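Transcriptional regulator, AsnC family (Agrobacterium tumefaciens str. C58, PDB 3I4P) regulates transcription as a member of the Lrp/AsnC family, binding specific DNA sequences through a winged helix-turn-helix domain. Local coordinates at the interface of chains A and B. Residues are numbered along the deposited sequence; one frame, centred on the assembly and turned at random. Chains: chain A/B, Transcriptional regulator, AsnC family.

Contact 1: the interface of chains A and B. Residues chain A 61, 90-91, 93, 109; chain B 146-148.
B:Pro148 packs against A:Val109, A:Pro90, A:Glu91 and A:Thr61. It lies in a loop segment, B:Glu146 to B:Pro148, that follows strand 139-143 of chain B. B:Pro148 as a whole has 71 Å² hidden by chain A.

The ring can be followed from CB round to CD. B:Pro148 CB faces the backbone carbonyl of A:Pro90, with A:Pro90 O at 3.9 Å. The next atom, CG, lies between A:Val109, A:Glu91 and A:Thr61. B:Pro148 CG touches the methyl CG2 of A:Val109 at 3.7 Å. It also meets the methyl CG2 of A:Thr61, at 3.9 Å. A:Glu91 meets the proline through its backbone CA and its CG. CD closes the ring and presses on A:Val109 CG2 at 3.3 Å, tighter than usual van der Waals contact. The two side chains meet there at about a right angle. A:Val109 has chi1 -61°, which places CG2 between its own backbone N and carbonyl carbon and turns this methyl to the proline. The proline carbonyl also takes part: B:Pro148 O lies 3.3 Å from the methyl CG2 of A:Thr61.

The hydroxyl of A:Thr61 faces B:Leu147. The leucine branch CD1 comes within 3.7 Å of A:Thr61 OG1, a van der Waals contact of a methyl with the hydroxyl oxygen.

At the other end of the segment, B:Glu146 O lies 3.4 Å from the methyl CG1 of A:Val93. A water ties the backbones of the two chains together, lying 2.7 Å from B:Glu146 O and close to A:Pro90 O.

The patch is mainly apolar packing with this water link at its side. It holds the C-terminal segment of chain B against chain A and so probably helps join the two copies.

Contact 2: the interface of chains A and B. Residues chain A 83, 95-97, 104; chain B 139, 141.
This is an antiparallel beta-strand pairing between two subunits, in the ligand-binding domain typical of the Lrp/AsnC family. It joins strand 92-98 of chain A to strand 139-143 of chain B and probably helps hold the two-fold pair together.

A:Arg97 and B:Glu139 form the beta bridge. A:Arg97 N donates to B:Glu139 O at 3.0 Å. In return, B:Glu139 N donates to A:Arg97 O at 3.2 Å. A weak bond from B:Ile141 N to A:Phe95 O continues the pairing.

The same two residues also meet through their side chains. A:Arg97 NH2 makes a salt bridge to the carboxylate oxygen B:Glu139 OE1 at 3.3 Å. That oxygen lies at the guanidinium edge, almost in its plane, and also takes a weak bond from A:Arg97 NE. NH2 meets OE1 from the anti side, 30° out of the carboxylate plane, and the two flat groups are turned 76° apart. The bend at chi3 (60°) of A:Arg97 goes with NE and NH2 both facing OE1 of the extended B:Glu139. Two N-H groups on one oxygen should limit rotation of the carboxylate, though one bond is weak.

B:Ile141 fills the apolar side and gives up 86 Å² to chain A. Its tip CD1 stands over the centre of the A:Phe95 ring, 3.8 Å from the centroid, in a CH-pi contact. Its other branch, CG2, touches the ring at A:Phe95 CD2, at 3.6 Å. A:Tyr104 meets the tip differently: B:Ile141 CD1 lies in plane at its ring edge, 3.7 Å from A:Tyr104 CE1. A:Ser83, on helix 76-88, approaches both methyls through its CB.

Contact 1: the interface of chains A and B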
loop_
_atom_site.group_PDB
_atom_site.type_symbol
_atom_site.label_atom_id
_atom_site.label_comp_id
_atom_site.label_asym_id
_atom_site.label_seq_id
_atom_site.Cartn_x
_atom_site.Cartn_y
_atom_site.Cartn_z
ATOM N N THR A 61 -4.958 27.506 17.225
ATOM C CA THR A 61 -5.229 26.533 16.159
ATOM C C THR A 61 -3.918 26.032 15.527
ATOM O O THR A 61 -3.784 25.995 14.289
ATOM C CB THR A 61 -6.132 27.147 15.091
ATOM O OG1 THR A 61 -5.404 28.152 14.404
ATOM C CG2 THR A 61 -7.366 27.781 15.728
ATOM N N PRO A 90 -15.810 25.334 10.233
ATOM C CA PRO A 90 -14.781 26.392 10.255
ATOM C C PRO A 90 -13.335 25.860 10.354
ATOM O O PRO A 90 -12.408 26.520 9.886
ATOM C CB PRO A 90 -15.151 27.235 11.472
ATOM C CG PRO A 90 -16.349 26.587 12.118
ATOM C CD PRO A 90 -16.698 25.346 11.413
ATOM N N GLU A 91 -13.170 24.661 10.920
ATOM C CA GLU A 91 -11.895 24.012 10.997
ATOM C C GLU A 91 -11.423 23.472 9.659
ATOM O O GLU A 91 -10.256 23.191 9.548
ATOM C CB GLU A 91 -11.875 22.836 11.992
ATOM C CG GLU A 91 -12.226 23.216 13.396
ATOM C CD GLU A 91 -13.738 23.155 13.688
ATOM O OE1 GLU A 91 -14.564 22.997 12.751
ATOM O OE2 GLU A 91 -14.089 23.288 14.883
ATOM N N VAL A 93 -10.117 24.246 6.500
ATOM C CA VAL A 93 -9.668 25.494 5.927
ATOM C C VAL A 93 -9.382 25.335 4.431
ATOM O O VAL A 93 -9.359 26.332 3.667
ATOM C CB VAL A 93 -8.525 26.136 6.740
ATOM C CG1 VAL A 93 -9.072 26.666 8.099
ATOM C CG2 VAL A 93 -7.376 25.205 6.888
ATOM N N VAL A 109 -7.465 22.606 10.897
ATOM C CA VAL A 109 -6.666 23.221 11.979
ATOM C C VAL A 109 -7.451 23.180 13.331
ATOM O O VAL A 109 -8.670 23.431 13.397
ATOM C CB VAL A 109 -6.171 24.660 11.597
ATOM C CG1 VAL A 109 -5.253 24.611 10.308
ATOM C CG2 VAL A 109 -7.334 25.577 11.370
ATOM N N GLU B 146 -9.221 32.219 6.708
ATOM C CA GLU B 146 -9.898 32.325 8.023
ATOM C C GLU B 146 -9.633 31.097 8.884
ATOM O O GLU B 146 -9.950 29.961 8.511
ATOM C CB GLU B 146 -11.411 32.486 7.851
ATOM C CG GLU B 146 -11.782 33.770 7.121
ATOM C CD GLU B 146 -13.205 33.802 6.598
ATOM O OE1 GLU B 146 -14.068 33.093 7.166
ATOM O OE2 GLU B 146 -13.486 34.545 5.633
ATOM N N LEU B 147 -9.045 31.337 10.040
ATOM C CA LEU B 147 -8.910 30.327 11.066
ATOM C C LEU B 147 -10.221 30.194 11.874
ATOM O O LEU B 147 -10.974 31.144 12.011
ATOM C CB LEU B 147 -7.721 30.665 11.986
ATOM C CG LEU B 147 -6.342 30.757 11.273
ATOM C CD1 LEU B 147 -5.255 31.200 12.247
ATOM C CD2 LEU B 147 -5.966 29.412 10.555
ATOM N N PRO B 148 -10.484 28.990 12.426
ATOM C CA PRO B 148 -11.598 28.854 13.392
ATOM C C PRO B 148 -11.264 29.620 14.660
ATOM O O PRO B 148 -10.117 29.551 15.145
ATOM C CB PRO B 148 -11.663 27.331 13.646
ATOM C CG PRO B 148 -10.274 26.799 13.306
ATOM C CD PRO B 148 -9.756 27.711 12.200
HETATM O O HOH W 1 -12.380 28.803 8.914
#

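Contact 2: the interface of chains A and B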
loop_
_atom_site.group_PDB
_atom_site.type_symbol
_atom_site.label_atom_id
_atom_site.label_comp_id
_atom_site.label_asym_id
_atom_site.label_seq_id
_atom_site.Cartn_x
_atom_site.Cartn_y
_atom_site.Cartn_z
ATOM N N SER A 83 -20.109 17.962 -0.021
ATOM C CA SER A 83 -19.118 19.007 -0.054
ATOM C C SER A 83 -19.621 20.318 0.568
ATOM O O SER A 83 -18.809 21.063 1.130
ATOM C CB SER A 83 -18.536 19.178 -1.472
ATOM O OG SER A 83 -19.361 19.945 -2.304
ATOM N N PHE A 95 -10.121 22.315 1.122
ATOM C CA PHE A 95 -10.944 21.149 0.777
ATOM C C PHE A 95 -10.865 20.949 -0.719
ATOM O O PHE A 95 -11.249 21.850 -1.500
ATOM C CB PHE A 95 -12.377 21.440 1.234
ATOM C CG PHE A 95 -13.381 20.347 0.976
ATOM C CD1 PHE A 95 -13.023 19.018 0.810
ATOM C CD2 PHE A 95 -14.722 20.659 0.995
ATOM C CE1 PHE A 95 -14.004 18.022 0.633
ATOM C CE2 PHE A 95 -15.697 19.673 0.788
ATOM C CZ PHE A 95 -15.332 18.353 0.627
ATOM N N TYR A 96 -10.354 19.782 -1.115
ATOM C CA TYR A 96 -10.120 19.472 -2.516
ATOM C C TYR A 96 -10.701 18.153 -2.891
ATOM O O TYR A 96 -10.590 17.160 -2.148
ATOM C CB TYR A 96 -8.608 19.392 -2.854
ATOM C CG TYR A 96 -7.889 20.676 -2.632
ATOM C CD1 TYR A 96 -7.739 21.606 -3.647
ATOM C CD2 TYR A 96 -7.399 20.989 -1.381
ATOM C CE1 TYR A 96 -7.099 22.785 -3.413
ATOM C CE2 TYR A 96 -6.792 22.174 -1.134
ATOM C CZ TYR A 96 -6.638 23.067 -2.140
ATOM O OH TYR A 96 -6.008 24.252 -1.850
ATOM N N ARG A 97 -11.267 18.139 -4.087
ATOM C CA ARG A 97 -11.651 16.922 -4.738
ATOM C C ARG A 97 -10.409 16.492 -5.492
ATOM O O ARG A 97 -9.886 17.254 -6.291
ATOM C CB ARG A 97 -12.850 17.146 -5.664
ATOM C CG ARG A 97 -13.256 15.904 -6.405
ATOM C CD ARG A 97 -14.700 15.993 -6.944
ATOM N NE ARG A 97 -14.811 17.123 -7.861
ATOM C CZ ARG A 97 -14.471 17.100 -9.142
ATOM N NH1 ARG A 97 -14.006 15.985 -9.701
ATOM N NH2 ARG A 97 -14.605 18.202 -9.875
ATOM N N TYR A 104 -11.037 12.832 -1.667
ATOM C CA TYR A 104 -10.976 14.185 -1.155
ATOM C C TYR A 104 -9.808 14.364 -0.189
ATOM O O TYR A 104 -9.411 13.433 0.514
ATOM C CB TYR A 104 -12.289 14.578 -0.481
ATOM C CG TYR A 104 -13.522 14.565 -1.409
ATOM C CD1 TYR A 104 -14.011 15.749 -1.972
ATOM C CD2 TYR A 104 -14.194 13.388 -1.705
ATOM C CE1 TYR A 104 -15.126 15.759 -2.792
ATOM C CE2 TYR A 104 -15.315 13.385 -2.527
ATOM C CZ TYR A 104 -15.785 14.579 -3.064
ATOM O OH TYR A 104 -16.904 14.594 -3.887
ATOM N N GLU B 139 -10.569 19.741 -8.190
ATOM C CA GLU B 139 -11.330 20.930 -7.868
ATOM C C GLU B 139 -10.904 21.447 -6.506
ATOM O O GLU B 139 -10.665 20.668 -5.606
ATOM C CB GLU B 139 -12.850 20.636 -7.873
ATOM C CG GLU B 139 -13.714 21.873 -7.554
ATOM C CD GLU B 139 -15.226 21.590 -7.539
ATOM O OE1 GLU B 139 -15.646 20.414 -7.725
ATOM O OE2 GLU B 139 -15.998 22.557 -7.310
ATOM N N ILE B 141 -12.720 22.970 -3.718
ATOM C CA ILE B 141 -14.087 23.180 -3.212
ATOM C C ILE B 141 -14.124 24.307 -2.199
ATOM O O ILE B 141 -14.982 25.162 -2.277
ATOM C CB ILE B 141 -14.687 21.918 -2.556
ATOM C CG1 ILE B 141 -14.791 20.784 -3.586
ATOM C CG2 ILE B 141 -16.089 22.263 -1.967
ATOM C CD1 ILE B 141 -14.824 19.412 -2.990
#

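Contact 1 and contact 2 are centred about 16 Å apart, measured between the centres of their C-alpha atoms. On chain A they share strands 92-98 and 104-110. Chain B supplies strand 139-143 to contact 2 and the loop just beyond it to contact 1. One stretch of chain B therefore runs along chain A, paired first as a strand and then packed as a loop. The two-fold symmetry repeats both contacts with the chains exchanged. Each subunit thus both gives and receives this segment, which probably stabilises the dimer unit within the deposited assembly of eight copies.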